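Local atomic coordinates of nucleotidyltransferase-like protein (Exiguobacterium sibiricum, PDB entry 3C18), a protein that probably transfers nucleotidyl groups, though its substrate and reaction are not established, and joins a nucleotidyltransferase-like domain to substrate-binding-like and helix-turn-helix domains. Residues S33-L43 against R85-E93. Numbering follows the deposited sequence.
Sequences SLTDQFDVLLL and RRAVHWVSE
W90 carries its CG anti to its own carbonyl carbon (chi1 -70°), which swings the indole off helix 85-93 toward L34 and L41, while L41, with CG anti to the backbone N, reaches from strand 40-43 to the ring. This is a helix laid nearly at right angles (91°) across a strand of the mixed sheet in the nucleotidyltransferase-like domain, with the loop ahead of that strand folding back to the helix. L41 CD2 sits over the centre of the six-membered ring, 3.7 Å from the W90 centroid, as a CH-pi contact. The opposite face of the indole lies against R86 O, near its rim. At the ring edge, W90 NE1 donates to L34 O at 3.0 Å, in the plane of both ring and carbonyl. With an alanine here, L34 O is likely to lose this donor and L41 CD2 the ring face it packs on. L34 sends its two methyls onward to H89, CD1 lying over one imidazole face, 4.0 Å from the ring centroid. On the strand, L43 CD1 reaches W90 CE3, and its CD2 touches V91 CG2. R86 bends at chi3, and the W90 CZ2 corner of the indole sits over the centre of one face of its guanidinium. R86 NH1 serves two acceptors: D36 OD1 in the guanidinium plane, and S33 O through a more bent bond tilted from that plane. S66 and H68 of strand 63-71 hold the other carboxylate oxygen of D36. The salt bridge from R86 NH1 to D36 OD1 is 2.8 Å long and nearly straight (167°), and one water bridges that same OD1 to R86 NH2.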
ATOM      1  N   SER A  33       7.852   5.514 -19.786  1.00 43.36           N
ATOM      2  CA  SER A  33       6.928   4.972 -18.768  1.00 40.48           C
ATOM      3  C   SER A  33       5.818   5.981 -18.484  1.00 38.69           C
ATOM      4  O   SER A  33       4.721   5.626 -18.070  1.00 40.68           O
ATOM      5  CB  SER A  33       7.668   4.689 -17.470  1.00 40.48           C
ATOM      6  OG  SER A  33       8.300   5.880 -17.018  1.00 45.46           O
ATOM      7  N   LEU A  34       6.120   7.236 -18.745  1.00 35.79           N
ATOM      8  CA  LEU A  34       5.181   8.338 -18.501  1.00 36.48           C
ATOM      9  C   LEU A  34       3.908   8.189 -19.330  1.00 37.56           C
ATOM     10  O   LEU A  34       2.807   8.640 -18.943  1.00 36.26           O
ATOM     11  CB  LEU A  34       5.822   9.696 -18.853  1.00 37.75           C
ATOM     12  CG  LEU A  34       4.950  10.922 -18.530  1.00 39.16           C
ATOM     13  CD1 LEU A  34       4.880  11.128 -16.997  1.00 41.30           C
ATOM     14  CD2 LEU A  34       5.427  12.194 -19.230  1.00 35.51           C
ATOM     15  N   THR A  35       4.072   7.547 -20.476  1.00 36.00           N
ATOM     16  CA  THR A  35       2.981   7.425 -21.449  1.00 34.30           C
ATOM     17  C   THR A  35       2.701   5.969 -21.771  1.00 32.50           C
ATOM     18  O   THR A  35       2.224   5.643 -22.854  1.00 33.05           O
ATOM     19  CB  THR A  35       3.269   8.222 -22.747  1.00 33.01           C
ATOM     20  OG1 THR A  35       4.507   7.802 -23.307  1.00 37.65           O
ATOM     21  CG2 THR A  35       3.355   9.691 -22.464  1.00 34.06           C
ATOM     22  N   ASP A  36       2.990   5.115 -20.797  1.00 30.93           N
ATOM     23  CA  ASP A  36       2.706   3.692 -20.880  1.00 34.13           C
ATOM     24  C   ASP A  36       3.402   3.001 -22.033  1.00 34.03           C
ATOM     25  O   ASP A  36       2.909   2.008 -22.559  1.00 38.46           O
ATOM     26  CB  ASP A  36       1.200   3.474 -21.052  1.00 36.80           C
ATOM     27  CG  ASP A  36       0.432   3.545 -19.731  1.00 36.61           C
ATOM     28  OD1 ASP A  36       1.080   3.715 -18.703  1.00 35.58           O
ATOM     29  OD2 ASP A  36      -0.808   3.378 -19.743  1.00 36.90           O
ATOM     30  N   GLN A  37       4.542   3.544 -22.433  1.00 38.27           N
ATOM     31  CA  GLN A  37       5.364   2.954 -23.542  1.00 38.31           C
ATOM     32  C   GLN A  37       4.662   3.114 -24.881  1.00 38.83           C
ATOM     33  O   GLN A  37       4.934   2.395 -25.865  1.00 38.69           O
ATOM     34  CB  GLN A  37       5.708   1.487 -23.298  1.00 38.40           C
ATOM     35  CG  GLN A  37       6.807   1.298 -22.230  1.00 42.67           C
ATOM     36  CD  GLN A  37       6.245   1.273 -20.817  1.00 52.17           C
ATOM     37  OE1 GLN A  37       5.138   0.789 -20.590  1.00 61.60           O
ATOM     38  NE2 GLN A  37       7.002   1.802 -19.864  1.00 52.97           N
ATOM     39  N   PHE A  38       3.725   4.057 -24.864  1.00 37.97           N
ATOM     40  CA  PHE A  38       2.988   4.505 -26.056  1.00 37.92           C
ATOM     41  C   PHE A  38       3.451   5.898 -26.449  1.00 35.13           C
ATOM     42  O   PHE A  38       4.334   6.462 -25.807  1.00 36.36           O
ATOM     43  CB  PHE A  38       1.469   4.470 -25.823  1.00 36.69           C
ATOM     44  CG  PHE A  38       0.864   3.115 -26.041  1.00 38.80           C
ATOM     45  CD1 PHE A  38       1.666   2.003 -26.187  1.00 47.88           C
ATOM     46  CD2 PHE A  38      -0.486   2.949 -26.107  1.00 36.94           C
ATOM     47  CE1 PHE A  38       1.118   0.762 -26.400  1.00 49.44           C
ATOM     48  CE2 PHE A  38      -1.024   1.713 -26.312  1.00 40.81           C
ATOM     49  CZ  PHE A  38      -0.222   0.612 -26.447  1.00 32.28           C
ATOM     50  N   ASP A  39       2.809   6.452 -27.472  1.00 35.29           N
ATOM     51  CA  ASP A  39       3.239   7.704 -28.116  1.00 34.85           C
ATOM     52  C   ASP A  39       2.575   8.916 -27.504  1.00 34.64           C
ATOM     53  O   ASP A  39       3.153   9.999 -27.426  1.00 31.96           O
ATOM     54  CB  ASP A  39       2.903   7.698 -29.624  1.00 37.27           C
ATOM     55  CG  ASP A  39       3.588   6.580 -30.378  1.00 39.77           C
ATOM     56  OD1 ASP A  39       4.787   6.387 -30.154  1.00 43.52           O
ATOM     57  OD2 ASP A  39       2.934   5.892 -31.197  1.00 47.24           O
ATOM     58  N   VAL A  40       1.313   8.730 -27.150  1.00 31.99           N
ATOM     59  CA  VAL A  40       0.517   9.782 -26.526  1.00 32.37           C
ATOM     60  C   VAL A  40      -0.353   9.169 -25.464  1.00 31.95           C
ATOM     61  O   VAL A  40      -0.937   8.116 -25.667  1.00 29.67           O
ATOM     62  CB  VAL A  40      -0.379  10.541 -27.546  1.00 33.36           C
ATOM     63  CG1 VAL A  40      -1.314  11.500 -26.826  1.00 31.09           C
ATOM     64  CG2 VAL A  40       0.495  11.294 -28.539  1.00 37.32           C
ATOM     65  N   LEU A  41      -0.406   9.830 -24.320  1.00 30.94           N
ATOM     66  CA  LEU A  41      -1.297   9.409 -23.242  1.00 29.61           C
ATOM     67  C   LEU A  41      -2.376  10.470 -23.106  1.00 29.86           C
ATOM     68  O   LEU A  41      -2.116  11.657 -23.045  1.00 30.49           O
ATOM     69  CB  LEU A  41      -0.547   9.212 -21.924  1.00 30.45           C
ATOM     70  CG  LEU A  41      -1.378   8.550 -20.799  1.00 32.30           C
ATOM     71  CD1 LEU A  41      -0.585   7.558 -20.027  1.00 30.79           C
ATOM     72  CD2 LEU A  41      -2.011   9.548 -19.869  1.00 28.22           C
ATOM     73  N   LEU A  42      -3.605  10.016 -23.133  1.00 28.02           N
ATOM     74  CA  LEU A  42      -4.733  10.889 -22.940  1.00 28.51           C
ATOM     75  C   LEU A  42      -5.314  10.608 -21.576  1.00 26.33           C
ATOM     76  O   LEU A  42      -5.551   9.472 -21.217  1.00 28.02           O
ATOM     77  CB  LEU A  42      -5.811  10.623 -23.990  1.00 29.75           C
ATOM     78  CG  LEU A  42      -5.588  11.072 -25.422  1.00 30.28           C
ATOM     79  CD1 LEU A  42      -6.691  10.500 -26.313  1.00 27.20           C
ATOM     80  CD2 LEU A  42      -5.539  12.593 -25.509  1.00 35.11           C
ATOM     81  N   LEU A  43      -5.558  11.673 -20.837  1.00 30.44           N
ATOM     82  CA  LEU A  43      -6.165  11.592 -19.520  1.00 29.15           C
ATOM     83  C   LEU A  43      -7.500  12.263 -19.559  1.00 27.63           C
ATOM     84  O   LEU A  43      -7.609  13.472 -19.773  1.00 31.02           O
ATOM     85  CB  LEU A  43      -5.273  12.241 -18.450  1.00 32.02           C
ATOM     86  CG  LEU A  43      -5.912  12.391 -17.063  1.00 27.00           C
ATOM     87  CD1 LEU A  43      -6.051  11.010 -16.374  1.00 19.23           C
ATOM     88  CD2 LEU A  43      -5.100  13.371 -16.205  1.00 25.54           C
ATOM     89  N   ARG A  85       2.336  10.218  -8.535  1.00 37.80           N
ATOM     90  CA  ARG A  85       3.258  11.217  -9.047  1.00 39.89           C
ATOM     91  C   ARG A  85       3.096  11.445 -10.537  1.00 38.32           C
ATOM     92  O   ARG A  85       3.245  12.570 -11.027  1.00 41.32           O
ATOM     93  CB  ARG A  85       4.718  10.859  -8.691  1.00 42.71           C
ATOM     94  CG  ARG A  85       5.013  10.993  -7.147  1.00 52.53           C
ATOM     95  CD  ARG A  85       4.505  12.366  -6.553  1.00 54.89           C
ATOM     96  NE  ARG A  85       5.342  13.475  -7.020  1.00 61.27           N
ATOM     97  CZ  ARG A  85       5.083  14.762  -6.813  1.00 63.15           C
ATOM     98  NH1 ARG A  85       4.010  15.118  -6.136  1.00 56.74           N
ATOM     99  NH2 ARG A  85       5.894  15.693  -7.294  1.00 64.78           N
ATOM    100  N   ARG A  86       2.791  10.381 -11.256  1.00 38.39           N
ATOM    101  CA  ARG A  86       2.582  10.499 -12.722  1.00 39.16           C
ATOM    102  C   ARG A  86       1.437  11.418 -13.012  1.00 37.05           C
ATOM    103  O   ARG A  86       1.506  12.249 -13.892  1.00 38.79           O
ATOM    104  CB  ARG A  86       2.256   9.179 -13.410  1.00 38.26           C
ATOM    105  CG  ARG A  86       3.427   8.506 -13.973  1.00 41.73           C
ATOM    106  CD  ARG A  86       3.030   7.601 -15.137  1.00 41.24           C
ATOM    107  NE  ARG A  86       1.876   6.766 -14.817  1.00 39.04           N
ATOM    108  CZ  ARG A  86       1.398   5.804 -15.586  1.00 38.83           C
ATOM    109  NH1 ARG A  86       1.989   5.527 -16.737  1.00 41.07           N
ATOM    110  NH2 ARG A  86       0.328   5.108 -15.193  1.00 41.65           N
ATOM    111  N   ALA A  87       0.374  11.261 -12.246  1.00 37.00           N
ATOM    112  CA  ALA A  87      -0.845  12.057 -12.484  1.00 36.92           C
ATOM    113  C   ALA A  87      -0.558  13.532 -12.272  1.00 38.95           C
ATOM    114  O   ALA A  87      -1.058  14.374 -13.007  1.00 40.22           O
ATOM    115  CB  ALA A  87      -1.996  11.599 -11.617  1.00 38.71           C
ATOM    116  N   VAL A  88       0.262  13.838 -11.276  1.00 38.64           N
ATOM    117  CA  VAL A  88       0.613  15.237 -11.001  1.00 39.82           C
ATOM    118  C   VAL A  88       1.287  15.788 -12.245  1.00 38.61           C
ATOM    119  O   VAL A  88       0.958  16.868 -12.719  1.00 38.93           O
ATOM    120  CB  VAL A  88       1.538  15.423  -9.765  1.00 40.67           C
ATOM    121  CG1 VAL A  88       2.096  16.840  -9.721  1.00 34.88           C
ATOM    122  CG2 VAL A  88       0.799  15.094  -8.485  1.00 39.60           C
ATOM    123  N   HIS A  89       2.180  14.979 -12.793  1.00 37.48           N
ATOM    124  CA  HIS A  89       2.968  15.340 -13.978  1.00 39.13           C
ATOM    125  C   HIS A  89       2.065  15.530 -15.174  1.00 37.67           C
ATOM    126  O   HIS A  89       2.220  16.473 -15.950  1.00 36.49           O
ATOM    127  CB  HIS A  89       3.990  14.241 -14.317  1.00 39.99           C
ATOM    128  CG  HIS A  89       4.952  14.619 -15.397  1.00 44.73           C
ATOM    129  ND1 HIS A  89       6.318  14.561 -15.229  1.00 51.65           N
ATOM    130  CD2 HIS A  89       4.750  15.091 -16.653  1.00 57.92           C
ATOM    131  CE1 HIS A  89       6.917  14.975 -16.334  1.00 55.94           C
ATOM    132  NE2 HIS A  89       5.989  15.303 -17.215  1.00 54.47           N
ATOM    133  N   TRP A  90       1.099  14.627 -15.308  1.00 35.01           N
ATOM    134  CA  TRP A  90       0.195  14.682 -16.431  1.00 32.26           C
ATOM    135  C   TRP A  90      -0.592  15.983 -16.426  1.00 35.48           C
ATOM    136  O   TRP A  90      -0.751  16.634 -17.457  1.00 36.27           O
ATOM    137  CB  TRP A  90      -0.817  13.529 -16.425  1.00 33.76           C
ATOM    138  CG  TRP A  90      -0.237  12.199 -16.712  1.00 28.49           C
ATOM    139  CD1 TRP A  90       0.938  11.947 -17.347  1.00 27.20           C
ATOM    140  CD2 TRP A  90      -0.825  10.929 -16.432  1.00 25.78           C
ATOM    141  NE1 TRP A  90       1.139  10.614 -17.454  1.00 28.86           N
ATOM    142  CE2 TRP A  90       0.073   9.955 -16.893  1.00 28.03           C
ATOM    143  CE3 TRP A  90      -2.015  10.523 -15.829  1.00 31.60           C
ATOM    144  CZ2 TRP A  90      -0.181   8.581 -16.776  1.00 28.70           C
ATOM    145  CZ3 TRP A  90      -2.257   9.155 -15.693  1.00 32.82           C
ATOM    146  CH2 TRP A  90      -1.355   8.206 -16.183  1.00 28.60           C
ATOM    147  N   VAL A  91      -1.139  16.317 -15.271  1.00 35.84           N
ATOM    148  CA  VAL A  91      -2.032  17.467 -15.180  1.00 36.23           C
ATOM    149  C   VAL A  91      -1.212  18.719 -15.336  1.00 41.15           C
ATOM    150  O   VAL A  91      -1.660  19.674 -15.937  1.00 43.43           O
ATOM    151  CB  VAL A  91      -2.791  17.551 -13.853  1.00 36.95           C
ATOM    152  CG1 VAL A  91      -3.527  18.884 -13.757  1.00 26.02           C
ATOM    153  CG2 VAL A  91      -3.771  16.345 -13.693  1.00 32.94           C
ATOM    154  N   SER A  92       0.018  18.694 -14.839  1.00 42.55           N
ATOM    155  CA  SER A  92       0.798  19.925 -14.811  1.00 44.96           C
ATOM    156  C   SER A  92       1.521  20.216 -16.123  1.00 44.00           C
ATOM    157  O   SER A  92       1.523  21.358 -16.587  1.00 42.92           O
ATOM    158  CB  SER A  92       1.779  19.928 -13.638  1.00 47.65           C
ATOM    159  OG  SER A  92       3.013  19.351 -14.014  1.00 54.53           O
ATOM    160  N   GLU A  93       2.108  19.193 -16.731  1.00 41.69           N
ATOM    161  CA  GLU A  93       2.848  19.393 -17.971  1.00 41.98           C
ATOM    162  C   GLU A  93       1.968  19.122 -19.187  1.00 41.11           C
ATOM    163  O   GLU A  93       2.302  19.474 -20.311  1.00 41.01           O
ATOM    164  CB  GLU A  93       4.076  18.487 -18.024  1.00 43.38           C
ATOM    165  CG  GLU A  93       5.038  18.683 -16.849  1.00 49.81           C
ATOM    166  CD  GLU A  93       5.501  20.122 -16.700  1.00 54.80           C
ATOM    167  OE1 GLU A  93       6.089  20.665 -17.652  1.00 63.24           O
ATOM    168  OE2 GLU A  93       5.286  20.708 -15.620  1.00 66.46           O
TER
HETATM  169  O   HOH W   1      -0.458   2.299 -16.219  1.00 47.35           O